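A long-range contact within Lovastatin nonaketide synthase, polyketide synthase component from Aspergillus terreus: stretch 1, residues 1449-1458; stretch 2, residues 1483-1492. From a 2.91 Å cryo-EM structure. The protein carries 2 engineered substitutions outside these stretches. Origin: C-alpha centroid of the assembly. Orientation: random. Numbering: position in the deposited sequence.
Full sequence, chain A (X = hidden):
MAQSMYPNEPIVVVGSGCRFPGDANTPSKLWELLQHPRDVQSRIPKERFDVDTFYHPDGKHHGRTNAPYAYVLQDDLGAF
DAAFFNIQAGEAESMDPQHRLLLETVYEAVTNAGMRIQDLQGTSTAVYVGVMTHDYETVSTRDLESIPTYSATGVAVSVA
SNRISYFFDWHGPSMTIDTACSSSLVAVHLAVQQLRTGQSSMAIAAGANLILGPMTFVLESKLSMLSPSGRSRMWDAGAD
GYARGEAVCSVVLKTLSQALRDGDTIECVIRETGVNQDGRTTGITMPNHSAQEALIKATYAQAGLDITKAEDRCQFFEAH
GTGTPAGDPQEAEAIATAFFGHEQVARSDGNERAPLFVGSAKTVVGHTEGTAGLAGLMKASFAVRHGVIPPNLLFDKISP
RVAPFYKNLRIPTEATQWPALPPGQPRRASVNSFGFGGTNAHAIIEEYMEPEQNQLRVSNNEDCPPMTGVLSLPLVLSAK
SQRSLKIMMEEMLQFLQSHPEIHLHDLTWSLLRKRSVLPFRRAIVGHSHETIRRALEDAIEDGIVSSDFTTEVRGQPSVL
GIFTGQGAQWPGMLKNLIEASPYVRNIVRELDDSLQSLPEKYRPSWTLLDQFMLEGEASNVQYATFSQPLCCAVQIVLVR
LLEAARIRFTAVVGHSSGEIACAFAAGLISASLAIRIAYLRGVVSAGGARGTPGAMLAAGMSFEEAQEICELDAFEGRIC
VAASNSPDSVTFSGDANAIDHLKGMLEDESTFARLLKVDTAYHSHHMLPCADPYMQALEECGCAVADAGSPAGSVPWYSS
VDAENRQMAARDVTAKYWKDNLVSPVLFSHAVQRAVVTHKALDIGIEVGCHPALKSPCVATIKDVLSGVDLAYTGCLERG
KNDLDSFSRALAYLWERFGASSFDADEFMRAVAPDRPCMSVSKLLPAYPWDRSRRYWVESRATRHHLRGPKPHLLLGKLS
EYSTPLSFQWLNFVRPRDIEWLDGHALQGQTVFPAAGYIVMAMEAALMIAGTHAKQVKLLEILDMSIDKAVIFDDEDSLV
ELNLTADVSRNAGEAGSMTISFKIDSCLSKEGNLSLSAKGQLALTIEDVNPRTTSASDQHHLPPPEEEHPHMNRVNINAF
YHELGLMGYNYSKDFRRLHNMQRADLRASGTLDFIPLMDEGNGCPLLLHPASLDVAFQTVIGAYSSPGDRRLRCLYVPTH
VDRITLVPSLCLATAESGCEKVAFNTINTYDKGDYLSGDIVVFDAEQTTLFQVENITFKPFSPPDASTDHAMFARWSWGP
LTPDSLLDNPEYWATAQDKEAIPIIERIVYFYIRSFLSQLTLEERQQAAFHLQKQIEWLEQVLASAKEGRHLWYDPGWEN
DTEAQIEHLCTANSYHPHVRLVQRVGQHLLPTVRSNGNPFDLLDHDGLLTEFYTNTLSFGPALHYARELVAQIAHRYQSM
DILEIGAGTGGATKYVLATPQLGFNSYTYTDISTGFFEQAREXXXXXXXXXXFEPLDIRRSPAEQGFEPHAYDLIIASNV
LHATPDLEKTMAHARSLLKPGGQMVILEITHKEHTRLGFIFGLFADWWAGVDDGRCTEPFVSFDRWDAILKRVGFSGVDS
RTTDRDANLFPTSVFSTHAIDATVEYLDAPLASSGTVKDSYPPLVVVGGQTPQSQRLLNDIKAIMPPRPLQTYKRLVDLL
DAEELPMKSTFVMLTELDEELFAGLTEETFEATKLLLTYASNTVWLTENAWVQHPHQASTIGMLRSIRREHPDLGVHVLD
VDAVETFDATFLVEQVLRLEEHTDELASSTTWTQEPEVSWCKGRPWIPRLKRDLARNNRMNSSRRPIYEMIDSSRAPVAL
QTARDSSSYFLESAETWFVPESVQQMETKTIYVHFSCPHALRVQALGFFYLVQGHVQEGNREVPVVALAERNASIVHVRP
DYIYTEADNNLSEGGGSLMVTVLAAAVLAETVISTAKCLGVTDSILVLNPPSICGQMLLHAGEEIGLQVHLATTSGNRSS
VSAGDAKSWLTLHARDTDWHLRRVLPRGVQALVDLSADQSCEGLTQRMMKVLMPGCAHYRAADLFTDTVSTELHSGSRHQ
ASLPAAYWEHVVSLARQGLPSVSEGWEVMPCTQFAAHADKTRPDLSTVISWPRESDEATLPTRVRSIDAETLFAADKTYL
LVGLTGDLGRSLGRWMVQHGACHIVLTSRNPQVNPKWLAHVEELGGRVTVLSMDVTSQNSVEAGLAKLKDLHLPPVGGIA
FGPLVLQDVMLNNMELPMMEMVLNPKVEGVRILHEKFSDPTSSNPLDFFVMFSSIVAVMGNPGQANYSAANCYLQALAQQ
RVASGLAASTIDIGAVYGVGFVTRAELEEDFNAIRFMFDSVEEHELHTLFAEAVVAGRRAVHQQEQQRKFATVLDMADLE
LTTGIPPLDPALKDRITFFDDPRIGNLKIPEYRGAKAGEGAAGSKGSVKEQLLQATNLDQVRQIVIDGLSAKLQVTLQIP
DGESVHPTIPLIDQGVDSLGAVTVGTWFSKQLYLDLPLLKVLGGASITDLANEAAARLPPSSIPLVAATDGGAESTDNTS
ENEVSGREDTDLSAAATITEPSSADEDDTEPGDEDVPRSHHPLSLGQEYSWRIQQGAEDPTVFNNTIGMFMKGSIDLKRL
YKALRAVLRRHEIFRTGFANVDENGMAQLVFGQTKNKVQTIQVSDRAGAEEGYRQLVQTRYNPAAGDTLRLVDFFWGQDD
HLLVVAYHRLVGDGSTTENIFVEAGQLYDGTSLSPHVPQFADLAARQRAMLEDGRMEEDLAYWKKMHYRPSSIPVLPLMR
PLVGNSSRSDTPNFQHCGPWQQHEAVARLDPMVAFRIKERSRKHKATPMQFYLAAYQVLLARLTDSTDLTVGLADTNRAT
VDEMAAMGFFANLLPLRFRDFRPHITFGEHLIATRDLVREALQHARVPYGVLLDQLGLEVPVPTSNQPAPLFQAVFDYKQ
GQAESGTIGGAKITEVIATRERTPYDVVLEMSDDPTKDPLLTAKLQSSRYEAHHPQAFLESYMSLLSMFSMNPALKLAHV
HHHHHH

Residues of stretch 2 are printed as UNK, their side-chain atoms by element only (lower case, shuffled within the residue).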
# COMPACT_ATOMS: atom_id res chain seq x y z
N THR A 1449 12.57 -54.89 29.89
CA THR A 1449 12.17 -53.49 30.01
C THR A 1449 13.36 -52.55 29.94
O THR A 1449 13.18 -51.35 29.71
CB THR A 1449 11.41 -53.28 31.32
OG1 THR A 1449 12.24 -53.66 32.42
CG2 THR A 1449 10.14 -54.10 31.34
N GLY A 1450 14.58 -53.05 30.14
CA GLY A 1450 15.77 -52.24 30.05
C GLY A 1450 16.29 -51.69 31.36
O GLY A 1450 17.15 -50.80 31.34
N GLY A 1451 15.80 -52.19 32.50
CA GLY A 1451 16.31 -51.70 33.78
C GLY A 1451 17.80 -51.92 33.92
O GLY A 1451 18.54 -51.01 34.30
N ALA A 1452 18.27 -53.13 33.61
CA ALA A 1452 19.70 -53.38 33.59
C ALA A 1452 20.38 -52.57 32.49
O ALA A 1452 21.49 -52.07 32.68
CB ALA A 1452 19.97 -54.87 33.40
N THR A 1453 19.72 -52.44 31.34
CA THR A 1453 20.24 -51.58 30.29
C THR A 1453 20.36 -50.14 30.78
O THR A 1453 21.38 -49.48 30.55
CB THR A 1453 19.33 -51.64 29.06
OG1 THR A 1453 19.11 -53.00 28.69
CG2 THR A 1453 19.98 -50.90 27.89
N LYS A 1454 19.33 -49.64 31.46
CA LYS A 1454 19.40 -48.30 32.02
C LYS A 1454 20.58 -48.17 32.97
O LYS A 1454 21.37 -47.22 32.89
CB LYS A 1454 18.10 -47.96 32.75
CG LYS A 1454 16.96 -47.53 31.85
CD LYS A 1454 15.78 -47.06 32.67
CE LYS A 1454 14.66 -46.52 31.80
NZ LYS A 1454 13.51 -46.04 32.61
N TYR A 1455 20.73 -49.13 33.89
CA TYR A 1455 21.78 -49.03 34.89
C TYR A 1455 23.16 -49.03 34.25
O TYR A 1455 23.96 -48.13 34.50
CB TYR A 1455 21.65 -50.19 35.89
CG TYR A 1455 21.05 -49.79 37.22
CD1 TYR A 1455 19.75 -49.33 37.31
CD2 TYR A 1455 21.79 -49.89 38.39
CE1 TYR A 1455 19.20 -48.97 38.52
CE2 TYR A 1455 21.25 -49.53 39.61
CZ TYR A 1455 19.96 -49.07 39.67
OH TYR A 1455 19.41 -48.71 40.88
N VAL A 1456 23.44 -50.03 33.42
CA VAL A 1456 24.80 -50.18 32.88
C VAL A 1456 25.09 -49.09 31.86
O VAL A 1456 26.17 -48.47 31.89
CB VAL A 1456 24.99 -51.58 32.29
CG1 VAL A 1456 24.70 -52.64 33.34
CG2 VAL A 1456 24.12 -51.78 31.06
N LEU A 1457 24.16 -48.83 30.95
CA LEU A 1457 24.37 -47.85 29.89
C LEU A 1457 24.28 -46.42 30.38
O LEU A 1457 24.64 -45.50 29.64
CB LEU A 1457 23.36 -48.08 28.76
CG LEU A 1457 23.58 -47.33 27.45
CD1 LEU A 1457 24.95 -47.63 26.87
CD2 LEU A 1457 22.49 -47.68 26.46
N ALA A 1458 23.81 -46.20 31.61
CA ALA A 1458 23.78 -44.86 32.18
C ALA A 1458 25.16 -44.35 32.54
O ALA A 1458 25.30 -43.17 32.90
CB ALA A 1458 22.89 -44.83 33.42
N UNK A 1483 13.08 -45.51 25.69
CA UNK A 1483 13.95 -45.27 26.83
C UNK A 1483 15.37 -44.92 26.42
O UNK A 1483 16.04 -44.16 27.12
c UNK A 1483 13.96 -46.49 27.75
n UNK A 1483 13.67 -48.82 29.22
c UNK A 1483 12.63 -47.99 29.32
c UNK A 1483 12.61 -46.79 28.38
o UNK A 1483 11.73 -48.17 30.13
N UNK A 1484 15.85 -45.48 25.31
CA UNK A 1484 17.24 -45.34 24.90
C UNK A 1484 17.37 -44.63 23.56
O UNK A 1484 18.24 -44.95 22.75
c UNK A 1484 18.17 -48.03 28.38
c UNK A 1484 18.38 -47.28 27.24
c UNK A 1484 17.67 -47.54 26.08
c UNK A 1484 17.23 -49.03 28.37
c UNK A 1484 16.51 -49.30 27.23
c UNK A 1484 16.73 -48.55 26.09
c UNK A 1484 17.90 -46.72 24.85
N UNK A 1485 16.50 -43.65 23.31
CA UNK A 1485 16.64 -42.81 22.13
C UNK A 1485 18.00 -42.13 22.06
O UNK A 1485 18.57 -42.08 20.96
c UNK A 1485 15.52 -41.76 22.11
N UNK A 1486 18.57 -41.60 23.15
CA UNK A 1486 19.89 -40.97 23.04
C UNK A 1486 20.95 -41.89 22.47
O UNK A 1486 21.84 -41.44 21.75
c UNK A 1486 20.21 -40.57 24.49
c UNK A 1486 18.89 -40.49 25.16
c UNK A 1486 18.03 -41.52 24.52
N UNK A 1487 20.87 -43.19 22.78
CA UNK A 1487 21.82 -44.17 22.28
C UNK A 1487 21.36 -44.82 20.99
O UNK A 1487 22.03 -45.72 20.48
c UNK A 1487 22.06 -45.25 23.35
c UNK A 1487 23.48 -44.33 25.20
c UNK A 1487 22.55 -43.69 27.30
c UNK A 1487 21.29 -44.06 26.85
c UNK A 1487 21.14 -44.56 25.58
c UNK A 1487 23.64 -43.83 26.47
c UNK A 1487 22.23 -44.70 24.73
N UNK A 1488 20.22 -44.39 20.44
CA UNK A 1488 19.68 -45.03 19.24
C UNK A 1488 20.65 -44.93 18.07
O UNK A 1488 20.65 -45.80 17.19
c UNK A 1488 18.34 -44.40 18.88
o UNK A 1488 15.83 -43.61 18.21
c UNK A 1488 16.23 -44.56 17.50
c UNK A 1488 17.62 -45.10 17.73
o UNK A 1488 15.53 -45.08 16.60
N UNK A 1489 21.47 -43.87 18.02
CA UNK A 1489 22.45 -43.76 16.95
C UNK A 1489 23.42 -44.93 16.97
O UNK A 1489 23.79 -45.46 15.92
o UNK A 1489 24.96 -41.60 18.42
c UNK A 1489 23.92 -42.29 18.38
o UNK A 1489 23.45 -42.86 19.39
c UNK A 1489 23.20 -42.44 17.06
N UNK A 1490 23.84 -45.35 18.17
CA UNK A 1490 24.71 -46.52 18.32
C UNK A 1490 23.93 -47.79 18.64
O UNK A 1490 24.47 -48.88 18.44
c UNK A 1490 26.75 -45.19 19.14
c UNK A 1490 27.96 -45.73 18.39
c UNK A 1490 30.31 -45.09 18.02
n UNK A 1490 29.11 -44.84 18.51
n UNK A 1490 31.28 -44.21 18.20
c UNK A 1490 25.73 -46.27 19.44
n UNK A 1490 30.57 -46.20 17.35
N UNK A 1491 22.70 -47.68 19.12
CA UNK A 1491 21.93 -48.84 19.55
C UNK A 1491 21.10 -49.40 18.41
O UNK A 1491 20.50 -48.65 17.63
c UNK A 1491 20.16 -49.62 21.22
c UNK A 1491 21.03 -48.47 20.73
s UNK A 1491 19.15 -49.19 22.65
c UNK A 1491 20.40 -49.06 23.93
N UNK A 1492 21.06 -50.72 18.33
CA UNK A 1492 20.24 -51.45 17.37
C UNK A 1492 19.49 -52.53 18.14
O UNK A 1492 20.00 -53.07 19.13
c UNK A 1492 22.03 -53.13 16.80
c UNK A 1492 21.08 -52.08 16.24
c UNK A 1492 20.18 -52.68 15.18

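Position 1483 carries three carbons in a row, the third bonded to one oxygen and one nitrogen; the nitrogen lies 2.6 Å from Thr 1449 O, and the third carbon 3.5 Å from Lys 1454 CE. A primary amide on a two-methylene stem makes this Gln 1483. The extended stem brings NE2 to donate a hydrogen bond to that backbone carbonyl just ahead of the helix, while OE1 is satisfied elsewhere in the structure.

Position 1484 has one carbon followed by a ring of six carbons with no hydroxyl. Thr 1453 CG2 sits over one ring face, 3.7 Å from the centroid, in a CH-pi contact, and Gly 1450 O approaches the edge. This is Phe 1484, whose flat ring suits the place, offering a face to a methyl group and an edge to the backbone. Gly 1450 leaves room for the ring: a CB there would lie 2.8 Å from Phe 1484 CE2 and would also jam against the preceding carbonyl.

Position 1485 has a single side-chain carbon, out of reach of stretch 1: Ala 1485, a small residue opening a type I turn at an exposed place. At 1486 three carbons close a ring onto the backbone nitrogen, which defines Pro 1486; its phi of -56° fits that turn.

Position 1487 again shows one carbon and a six-carbon ring. Leu 1457 CD2 stands over its face, 3.5 Å from the centroid and 15° off the normal. This is Phe 1487, its aromatic surface packing squarely on a methyl group.

Position 1488 has three carbons, the last bearing two oxygens, Glu 1488; 1489 has one carbon fewer, Asp 1489. Both are exposed and clear of stretch 1, as suits carboxylates, and Asp 1489 OD1 accepts a weak hydrogen bond from the backbone N of 1490 (2.8 Å). That next position, with three carbons, a nitrogen and a carbon holding two more nitrogens, also lies out of reach; it is Arg 1490, whose NH1 is hydrogen-bonded elsewhere in the structure.

Position 1491 is an unbranched chain of two carbons, sulfur and carbon, the terminal carbon 3.6 Å from Leu 1457 CD2. It is Met 1491, long and slender enough for this buried apolar contact. Position 1492, one carbon bearing two others, touches nothing on stretch 1; it is Val 1492, beta-branched as is common in strands.

The contact thus joins a polar clasp at the start of the helix to an apolar cluster farther along it, where Leu 1457 meets Phe 1484, Phe 1487 and Met 1491.

Stretch 2, residues 1483-1492: QFAPFEDRMV
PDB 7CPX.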